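Local coordinates for UPF0062 protein MJ1593 (Methanocaldococcus jannaschii, PDB 2YX5) that is of unknown function but belongs to the UPF0062 (PurS) family, a small protein with a three-stranded antiparallel sheet and two helices, here in a four-chain assembly, at residues M1-G13 with A68-I82. Residues are numbered along the deposited sequence; the frame is centred on the assembly and turned at random.
Sequences MYKATVIIKLKKG and ANPVIHDYEIKVEKI
Strands 2-10 and 73-81 run antiparallel, 164° between their directions, with axes 4.5 Å apart at closest. Lys-3, Thr-5, Ile-7 and Lys-9 each give and take a backbone hydrogen bond, with Glu-80, Lys-78, Glu-76 and Asp-74 respectively. Thr-5 N to Lys-78 O measures 2.6 Å. Ile-82 N to Met-1 O closes one end of the ladder, and Lys-11 N to Ile-72 O, from above the carbonyl plane, the other. Lys-11 folds back at chi2 (-86°) and chi4, which brings its ammonium to the start of strand 73-81 and the loop before it. Lys-11 NZ gives a hydrogen bond to Pro-70 O, in the carbonyl plane, at 2.7 Å. A second goes to His-73 O from above the carbonyl plane. Lys-11 NZ also forms a salt bridge with Asp-74 OD1 at 2.9 Å, on the syn side but tilted out of the carboxylate plane. Asp-74 OD2 takes Lys-12 N, so both carboxylate oxygens are engaged. Lys-9 NZ and Glu-76 OE2 form a salt bridge at 3.4 Å, with a weak hydrogen bond. Ile-8 CG2 lies over one face of the His-73 ring, 4.3 Å from its centroid, in a CH-pi contact. Asn-69 N gives a hydrogen bond to His-73 ND1 near the ring plane, which helps hold the ring's rotation. Ala-4, Val-79 and Ile-77 lie on the sheet face covered by helix 52-67. This pairing joins the central strand to an outer strand of the 2-1-3 antiparallel sheet of the PurS fold.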
ATOM      1  N   MET A   1     -26.561   8.979   9.880  1.00 67.56           N
ATOM      2  CA  MET A   1     -25.136   8.925   9.457  1.00 61.39           C
ATOM      3  C   MET A   1     -24.326   8.063  10.414  1.00 60.81           C
ATOM      4  O   MET A   1     -24.380   8.215  11.645  1.00 53.36           O
ATOM      5  CB  MET A   1     -24.543  10.332   9.389  1.00 59.63           C
ATOM      6  CG  MET A   1     -23.464  10.472   8.341  1.00 60.21           C
ATOM      7  SD  MET A   1     -24.075   9.899   6.740  1.00 77.86           S
ATOM      8  CE  MET A   1     -24.771  11.423   6.036  1.00 57.24           C
ATOM      9  N   TYR A   2     -23.581   7.139   9.826  1.00 62.56           N
ATOM     10  CA  TYR A   2     -22.760   6.229  10.599  1.00 60.89           C
ATOM     11  C   TYR A   2     -21.367   6.137   9.998  1.00 60.47           C
ATOM     12  O   TYR A   2     -21.169   6.331   8.783  1.00 48.55           O
ATOM     13  CB  TYR A   2     -23.376   4.824  10.616  1.00 65.16           C
ATOM     14  CG  TYR A   2     -24.863   4.758  10.914  1.00 72.39           C
ATOM     15  CD1 TYR A   2     -25.335   4.292  12.147  1.00 65.30           C
ATOM     16  CD2 TYR A   2     -25.800   5.121   9.942  1.00 69.76           C
ATOM     17  CE1 TYR A   2     -26.701   4.186  12.398  1.00 76.63           C
ATOM     18  CE2 TYR A   2     -27.161   5.021  10.181  1.00 82.02           C
ATOM     19  CZ  TYR A   2     -27.607   4.554  11.405  1.00 81.61           C
ATOM     20  OH  TYR A   2     -28.962   4.459  11.612  1.00 87.75           O
ATOM     21  N   LYS A   3     -20.415   5.837  10.878  1.00 52.77           N
ATOM     22  CA  LYS A   3     -19.030   5.665  10.510  1.00 48.24           C
ATOM     23  C   LYS A   3     -18.672   4.195  10.713  1.00 50.95           C
ATOM     24  O   LYS A   3     -18.641   3.703  11.839  1.00 52.73           O
ATOM     25  CB  LYS A   3     -18.129   6.552  11.379  1.00 48.37           C
ATOM     26  CG  LYS A   3     -16.632   6.260  11.221  1.00 53.12           C
ATOM     27  CD  LYS A   3     -15.758   7.157  12.087  1.00 54.23           C
ATOM     28  CE  LYS A   3     -14.337   6.645  12.115  1.00 50.55           C
ATOM     29  NZ  LYS A   3     -13.396   7.639  12.675  1.00 65.94           N
ATOM     30  N   ALA A   4     -18.423   3.482   9.625  1.00 40.38           N
ATOM     31  CA  ALA A   4     -18.048   2.091   9.748  1.00 42.18           C
ATOM     32  C   ALA A   4     -16.536   2.031   9.643  1.00 48.11           C
ATOM     33  O   ALA A   4     -15.928   2.662   8.777  1.00 52.18           O
ATOM     34  CB  ALA A   4     -18.687   1.259   8.649  1.00 35.22           C
ATOM     35  N   THR A   5     -15.918   1.290  10.542  1.00 47.52           N
ATOM     36  CA  THR A   5     -14.483   1.164  10.497  1.00 50.62           C
ATOM     37  C   THR A   5     -14.119  -0.258  10.068  1.00 49.79           C
ATOM     38  O   THR A   5     -14.507  -1.227  10.726  1.00 54.53           O
ATOM     39  CB  THR A   5     -13.882   1.498  11.873  1.00 49.77           C
ATOM     40  OG1 THR A   5     -14.220   2.849  12.204  1.00 55.96           O
ATOM     41  CG2 THR A   5     -12.358   1.348  11.854  1.00 52.00           C
ATOM     42  N   VAL A   6     -13.402  -0.387   8.950  1.00 46.50           N
ATOM     43  CA  VAL A   6     -12.995  -1.708   8.489  1.00 37.34           C
ATOM     44  C   VAL A   6     -11.478  -1.889   8.644  1.00 41.92           C
ATOM     45  O   VAL A   6     -10.701  -1.122   8.085  1.00 40.02           O
ATOM     46  CB  VAL A   6     -13.370  -1.933   7.012  1.00 46.68           C
ATOM     47  CG1 VAL A   6     -13.088  -3.378   6.596  1.00 35.55           C
ATOM     48  CG2 VAL A   6     -14.817  -1.608   6.801  1.00 31.47           C
ATOM     49  N   ILE A   7     -11.070  -2.877   9.436  1.00 42.54           N
ATOM     50  CA  ILE A   7      -9.656  -3.180   9.605  1.00 46.28           C
ATOM     51  C   ILE A   7      -9.418  -4.425   8.782  1.00 48.16           C
ATOM     52  O   ILE A   7     -10.144  -5.403   8.926  1.00 46.34           O
ATOM     53  CB  ILE A   7      -9.259  -3.533  11.039  1.00 45.36           C
ATOM     54  CG1 ILE A   7      -9.271  -2.301  11.928  1.00 49.01           C
ATOM     55  CG2 ILE A   7      -7.891  -4.133  11.038  1.00 42.29           C
ATOM     56  CD1 ILE A   7     -10.652  -1.837  12.278  1.00 66.38           C
ATOM     57  N   ILE A   8      -8.421  -4.373   7.905  1.00 50.00           N
ATOM     58  CA  ILE A   8      -8.084  -5.504   7.061  1.00 39.66           C
ATOM     59  C   ILE A   8      -6.629  -5.906   7.279  1.00 41.26           C
ATOM     60  O   ILE A   8      -5.732  -5.071   7.235  1.00 43.24           O
ATOM     61  CB  ILE A   8      -8.264  -5.178   5.595  1.00 42.69           C
ATOM     62  CG1 ILE A   8      -9.715  -4.785   5.332  1.00 46.87           C
ATOM     63  CG2 ILE A   8      -7.858  -6.381   4.759  1.00 41.89           C
ATOM     64  CD1 ILE A   8     -10.027  -4.506   3.863  1.00 54.16           C
ATOM     65  N   LYS A   9      -6.410  -7.190   7.521  1.00 39.92           N
ATOM     66  CA  LYS A   9      -5.072  -7.712   7.750  1.00 51.09           C
ATOM     67  C   LYS A   9      -4.891  -9.005   6.952  1.00 50.10           C
ATOM     68  O   LYS A   9      -5.827  -9.502   6.318  1.00 47.27           O
ATOM     69  CB  LYS A   9      -4.877  -7.996   9.251  1.00 48.76           C
ATOM     70  CG  LYS A   9      -6.071  -8.736   9.846  1.00 59.47           C
ATOM     71  CD  LYS A   9      -5.897  -9.090  11.313  1.00 78.56           C
ATOM     72  CE  LYS A   9      -7.138  -9.816  11.877  1.00 87.01           C
ATOM     73  NZ  LYS A   9      -8.371  -8.963  11.946  1.00 85.70           N
ATOM     74  N   LEU A  10      -3.680  -9.540   6.974  1.00 52.82           N
ATOM     75  CA  LEU A  10      -3.423 -10.792   6.291  1.00 53.58           C
ATOM     76  C   LEU A  10      -3.979 -11.887   7.196  1.00 55.66           C
ATOM     77  O   LEU A  10      -4.094 -11.692   8.410  1.00 53.77           O
ATOM     78  CB  LEU A  10      -1.926 -11.007   6.102  1.00 43.57           C
ATOM     79  CG  LEU A  10      -1.214 -10.125   5.089  1.00 48.53           C
ATOM     80  CD1 LEU A  10       0.266 -10.507   5.008  1.00 53.57           C
ATOM     81  CD2 LEU A  10      -1.881 -10.285   3.747  1.00 47.07           C
ATOM     82  N   LYS A  11      -4.340 -13.022   6.604  1.00 55.37           N
ATOM     83  CA  LYS A  11      -4.851 -14.152   7.372  1.00 63.48           C
ATOM     84  C   LYS A  11      -3.909 -14.417   8.560  1.00 70.26           C
ATOM     85  O   LYS A  11      -2.699 -14.160   8.486  1.00 71.67           O
ATOM     86  CB  LYS A  11      -4.937 -15.399   6.474  1.00 60.09           C
ATOM     87  CG  LYS A  11      -6.280 -15.616   5.768  1.00 63.15           C
ATOM     88  CD  LYS A  11      -7.264 -16.376   6.676  1.00 76.34           C
ATOM     89  CE  LYS A  11      -8.606 -16.709   5.992  1.00 70.36           C
ATOM     90  NZ  LYS A  11      -9.590 -15.581   5.995  1.00 57.16           N
ATOM     91  N   LYS A  12      -4.461 -14.909   9.664  1.00 74.09           N
ATOM     92  CA  LYS A  12      -3.641 -15.202  10.827  1.00 79.19           C
ATOM     93  C   LYS A  12      -2.715 -16.347  10.459  1.00 76.05           C
ATOM     94  O   LYS A  12      -3.167 -17.399  10.001  1.00 70.71           O
ATOM     95  CB  LYS A  12      -4.503 -15.610  12.022  1.00 83.67           C
ATOM     96  CG  LYS A  12      -3.703 -15.829  13.302  1.00 95.78           C
ATOM     97  CD  LYS A  12      -4.589 -16.242  14.469  1.00101.61           C
ATOM     98  CE  LYS A  12      -5.295 -17.582  14.222  1.00106.55           C
ATOM     99  NZ  LYS A  12      -4.356 -18.741  14.180  1.00110.64           N
ATOM    100  N   GLY A  13      -1.418 -16.138  10.652  1.00 71.76           N
ATOM    101  CA  GLY A  13      -0.462 -17.174  10.322  1.00 74.12           C
ATOM    102  C   GLY A  13       0.345 -16.877   9.071  1.00 75.50           C
ATOM    103  O   GLY A  13       1.298 -17.597   8.767  1.00 77.91           O
ATOM    104  N   ALA A  68     -12.292  -7.061   0.622  1.00 37.83           N
ATOM    105  CA  ALA A  68     -11.302  -8.031   1.059  1.00 46.86           C
ATOM    106  C   ALA A  68     -11.444  -9.391   0.408  1.00 47.92           C
ATOM    107  O   ALA A  68     -12.544  -9.791   0.011  1.00 55.21           O
ATOM    108  CB  ALA A  68     -11.350  -8.175   2.584  1.00 39.64           C
ATOM    109  N   ASN A  69     -10.316 -10.084   0.289  1.00 48.54           N
ATOM    110  CA  ASN A  69     -10.282 -11.416  -0.285  1.00 49.18           C
ATOM    111  C   ASN A  69     -10.054 -12.390   0.853  1.00 44.32           C
ATOM    112  O   ASN A  69      -8.956 -12.484   1.372  1.00 44.20           O
ATOM    113  CB  ASN A  69      -9.145 -11.560  -1.295  1.00 52.67           C
ATOM    114  CG  ASN A  69      -9.186 -12.897  -2.020  1.00 56.52           C
ATOM    115  OD1 ASN A  69      -9.847 -13.839  -1.568  1.00 46.47           O
ATOM    116  ND2 ASN A  69      -8.475 -12.989  -3.145  1.00 55.35           N
ATOM    117  N   PRO A  70     -11.091 -13.150   1.231  1.00 52.06           N
ATOM    118  CA  PRO A  70     -11.036 -14.136   2.321  1.00 52.76           C
ATOM    119  C   PRO A  70      -9.862 -15.111   2.260  1.00 55.95           C
ATOM    120  O   PRO A  70      -9.365 -15.559   3.301  1.00 51.88           O
ATOM    121  CB  PRO A  70     -12.378 -14.852   2.209  1.00 55.50           C
ATOM    122  CG  PRO A  70     -12.663 -14.760   0.725  1.00 54.17           C
ATOM    123  CD  PRO A  70     -12.312 -13.326   0.428  1.00 48.88           C
ATOM    124  N   VAL A  71      -9.411 -15.441   1.051  1.00 55.79           N
ATOM    125  CA  VAL A  71      -8.296 -16.369   0.916  1.00 54.30           C
ATOM    126  C   VAL A  71      -7.020 -15.843   1.578  1.00 56.34           C
ATOM    127  O   VAL A  71      -6.322 -16.589   2.260  1.00 58.68           O
ATOM    128  CB  VAL A  71      -8.017 -16.668  -0.555  1.00 57.90           C
ATOM    129  CG1 VAL A  71      -6.779 -17.562  -0.687  1.00 62.69           C
ATOM    130  CG2 VAL A  71      -9.217 -17.349  -1.165  1.00 56.85           C
ATOM    131  N   ILE A  72      -6.741 -14.554   1.392  1.00 52.57           N
ATOM    132  CA  ILE A  72      -5.537 -13.911   1.946  1.00 53.26           C
ATOM    133  C   ILE A  72      -5.821 -12.856   3.016  1.00 56.83           C
ATOM    134  O   ILE A  72      -4.896 -12.317   3.630  1.00 51.69           O
ATOM    135  CB  ILE A  72      -4.762 -13.186   0.841  1.00 51.03           C
ATOM    136  CG1 ILE A  72      -5.654 -12.085   0.244  1.00 59.06           C
ATOM    137  CG2 ILE A  72      -4.353 -14.176  -0.235  1.00 55.43           C
ATOM    138  CD1 ILE A  72      -5.032 -11.257  -0.875  1.00 44.24           C
ATOM    139  N   HIS A  73      -7.099 -12.572   3.244  1.00 53.59           N
ATOM    140  CA  HIS A  73      -7.477 -11.522   4.176  1.00 50.67           C
ATOM    141  C   HIS A  73      -8.398 -11.882   5.301  1.00 50.29           C
ATOM    142  O   HIS A  73      -9.278 -12.721   5.162  1.00 56.48           O
ATOM    143  CB  HIS A  73      -8.150 -10.377   3.415  1.00 48.71           C
ATOM    144  CG  HIS A  73      -7.258  -9.679   2.449  1.00 53.35           C
ATOM    145  ND1 HIS A  73      -7.704  -9.223   1.227  1.00 50.31           N
ATOM    146  CD2 HIS A  73      -5.966  -9.290   2.548  1.00 46.24           C
ATOM    147  CE1 HIS A  73      -6.730  -8.581   0.620  1.00 52.56           C
ATOM    148  NE2 HIS A  73      -5.663  -8.606   1.400  1.00 53.49           N
ATOM    149  N   ASP A  74      -8.184 -11.203   6.415  1.00 47.34           N
ATOM    150  CA  ASP A  74      -9.024 -11.327   7.590  1.00 47.70           C
ATOM    151  C   ASP A  74      -9.471  -9.880   7.747  1.00 53.74           C
ATOM    152  O   ASP A  74      -8.748  -8.966   7.334  1.00 49.61           O
ATOM    153  CB  ASP A  74      -8.227 -11.777   8.819  1.00 52.07           C
ATOM    154  CG  ASP A  74      -8.213 -13.295   8.989  1.00 57.66           C
ATOM    155  OD1 ASP A  74      -9.057 -13.985   8.369  1.00 48.22           O
ATOM    156  OD2 ASP A  74      -7.363 -13.794   9.762  1.00 59.66           O
ATOM    157  N   TYR A  75     -10.659  -9.656   8.300  1.00 47.74           N
ATOM    158  CA  TYR A  75     -11.125  -8.285   8.479  1.00 51.38           C
ATOM    159  C   TYR A  75     -12.114  -8.190   9.620  1.00 50.55           C
ATOM    160  O   TYR A  75     -12.678  -9.191  10.030  1.00 46.24           O
ATOM    161  CB  TYR A  75     -11.748  -7.757   7.170  1.00 39.94           C
ATOM    162  CG  TYR A  75     -13.012  -8.461   6.760  1.00 46.03           C
ATOM    163  CD1 TYR A  75     -14.238  -8.136   7.346  1.00 58.77           C
ATOM    164  CD2 TYR A  75     -12.989  -9.475   5.812  1.00 56.69           C
ATOM    165  CE1 TYR A  75     -15.414  -8.808   6.996  1.00 65.71           C
ATOM    166  CE2 TYR A  75     -14.163 -10.162   5.448  1.00 54.96           C
ATOM    167  CZ  TYR A  75     -15.371  -9.824   6.041  1.00 71.40           C
ATOM    168  OH  TYR A  75     -16.531 -10.480   5.661  1.00 69.08           O
ATOM    169  N   GLU A  76     -12.287  -6.991  10.160  1.00 51.40           N
ATOM    170  CA  GLU A  76     -13.243  -6.773  11.227  1.00 52.07           C
ATOM    171  C   GLU A  76     -13.918  -5.425  11.041  1.00 53.44           C
ATOM    172  O   GLU A  76     -13.303  -4.487  10.544  1.00 42.62           O
ATOM    173  CB  GLU A  76     -12.586  -6.887  12.599  1.00 56.04           C
ATOM    174  CG  GLU A  76     -11.286  -6.151  12.787  1.00 80.08           C
ATOM    175  CD  GLU A  76     -10.747  -6.311  14.212  1.00 93.07           C
ATOM    176  OE1 GLU A  76     -11.435  -5.850  15.158  1.00 92.39           O
ATOM    177  OE2 GLU A  76      -9.644  -6.897  14.379  1.00 91.13           O
ATOM    178  N   ILE A  77     -15.191  -5.346  11.442  1.00 48.69           N
ATOM    179  CA  ILE A  77     -16.006  -4.143  11.279  1.00 46.71           C
ATOM    180  C   ILE A  77     -16.629  -3.534  12.538  1.00 52.75           C
ATOM    181  O   ILE A  77     -17.342  -4.201  13.289  1.00 58.30           O
ATOM    182  CB  ILE A  77     -17.158  -4.427  10.276  1.00 46.15           C
ATOM    183  CG1 ILE A  77     -16.578  -5.015   8.981  1.00 40.65           C
ATOM    184  CG2 ILE A  77     -17.949  -3.155  10.006  1.00 44.82           C
ATOM    185  CD1 ILE A  77     -17.569  -5.850   8.196  1.00 37.89           C
ATOM    186  N   LYS A  78     -16.372  -2.253  12.746  1.00 50.26           N
ATOM    187  CA  LYS A  78     -16.921  -1.510  13.872  1.00 54.98           C
ATOM    188  C   LYS A  78     -17.820  -0.427  13.275  1.00 51.27           C
ATOM    189  O   LYS A  78     -17.423   0.269  12.343  1.00 44.12           O
ATOM    190  CB  LYS A  78     -15.794  -0.867  14.683  1.00 60.62           C
ATOM    191  CG  LYS A  78     -14.789  -1.880  15.220  1.00 83.57           C
ATOM    192  CD  LYS A  78     -13.397  -1.274  15.449  1.00 88.82           C
ATOM    193  CE  LYS A  78     -12.372  -2.366  15.779  1.00 90.09           C
ATOM    194  NZ  LYS A  78     -10.983  -1.841  15.889  1.00 85.57           N
ATOM    195  N   VAL A  79     -19.033  -0.298  13.796  1.00 47.13           N
ATOM    196  CA  VAL A  79     -19.970   0.707  13.295  1.00 49.01           C
ATOM    197  C   VAL A  79     -20.387   1.636  14.432  1.00 54.94           C
ATOM    198  O   VAL A  79     -20.879   1.186  15.465  1.00 52.74           O
ATOM    199  CB  VAL A  79     -21.240   0.038  12.676  1.00 44.87           C
ATOM    200  CG1 VAL A  79     -22.232   1.091  12.229  1.00 40.83           C
ATOM    201  CG2 VAL A  79     -20.849  -0.832  11.510  1.00 47.63           C
ATOM    202  N   GLU A  80     -20.163   2.929  14.247  1.00 55.25           N
ATOM    203  CA  GLU A  80     -20.542   3.909  15.243  1.00 65.31           C
ATOM    204  C   GLU A  80     -21.492   4.898  14.615  1.00 69.77           C
ATOM    205  O   GLU A  80     -21.260   5.346  13.491  1.00 64.71           O
ATOM    206  CB  GLU A  80     -19.325   4.670  15.745  1.00 73.57           C
ATOM    207  CG  GLU A  80     -18.356   3.856  16.562  1.00 94.61           C
ATOM    208  CD  GLU A  80     -17.200   4.706  17.046  1.00106.85           C
ATOM    209  OE1 GLU A  80     -16.532   5.326  16.186  1.00110.52           O
ATOM    210  OE2 GLU A  80     -16.967   4.758  18.279  1.00109.77           O
ATOM    211  N   LYS A  81     -22.563   5.233  15.325  1.00 70.61           N
ATOM    212  CA  LYS A  81     -23.507   6.213  14.800  1.00 67.82           C
ATOM    213  C   LYS A  81     -22.939   7.601  15.030  1.00 60.97           C
ATOM    214  O   LYS A  81     -22.462   7.914  16.127  1.00 54.69           O
ATOM    215  CB  LYS A  81     -24.865   6.127  15.493  1.00 78.57           C
ATOM    216  CG  LYS A  81     -25.780   7.296  15.118  1.00 89.08           C
ATOM    217  CD  LYS A  81     -27.196   7.140  15.646  1.00 94.16           C
ATOM    218  CE  LYS A  81     -28.037   8.350  15.283  1.00 99.27           C
ATOM    219  NZ  LYS A  81     -28.028   8.605  13.812  1.00 98.21           N
ATOM    220  N   ILE A  82     -22.982   8.430  13.994  1.00 55.02           N
ATOM    221  CA  ILE A  82     -22.478   9.789  14.112  1.00 54.38           C
ATOM    222  C   ILE A  82     -23.584  10.556  14.798  1.00 63.62           C
ATOM    223  O   ILE A  82     -24.732  10.585  14.328  1.00 65.31           O
ATOM    224  CB  ILE A  82     -22.172  10.401  12.752  1.00 56.49           C
ATOM    225  CG1 ILE A  82     -21.091   9.577  12.053  1.00 50.33           C
ATOM    226  CG2 ILE A  82     -21.690  11.838  12.934  1.00 49.50           C
ATOM    227  CD1 ILE A  82     -21.093   9.730  10.567  1.00 52.78           C
TER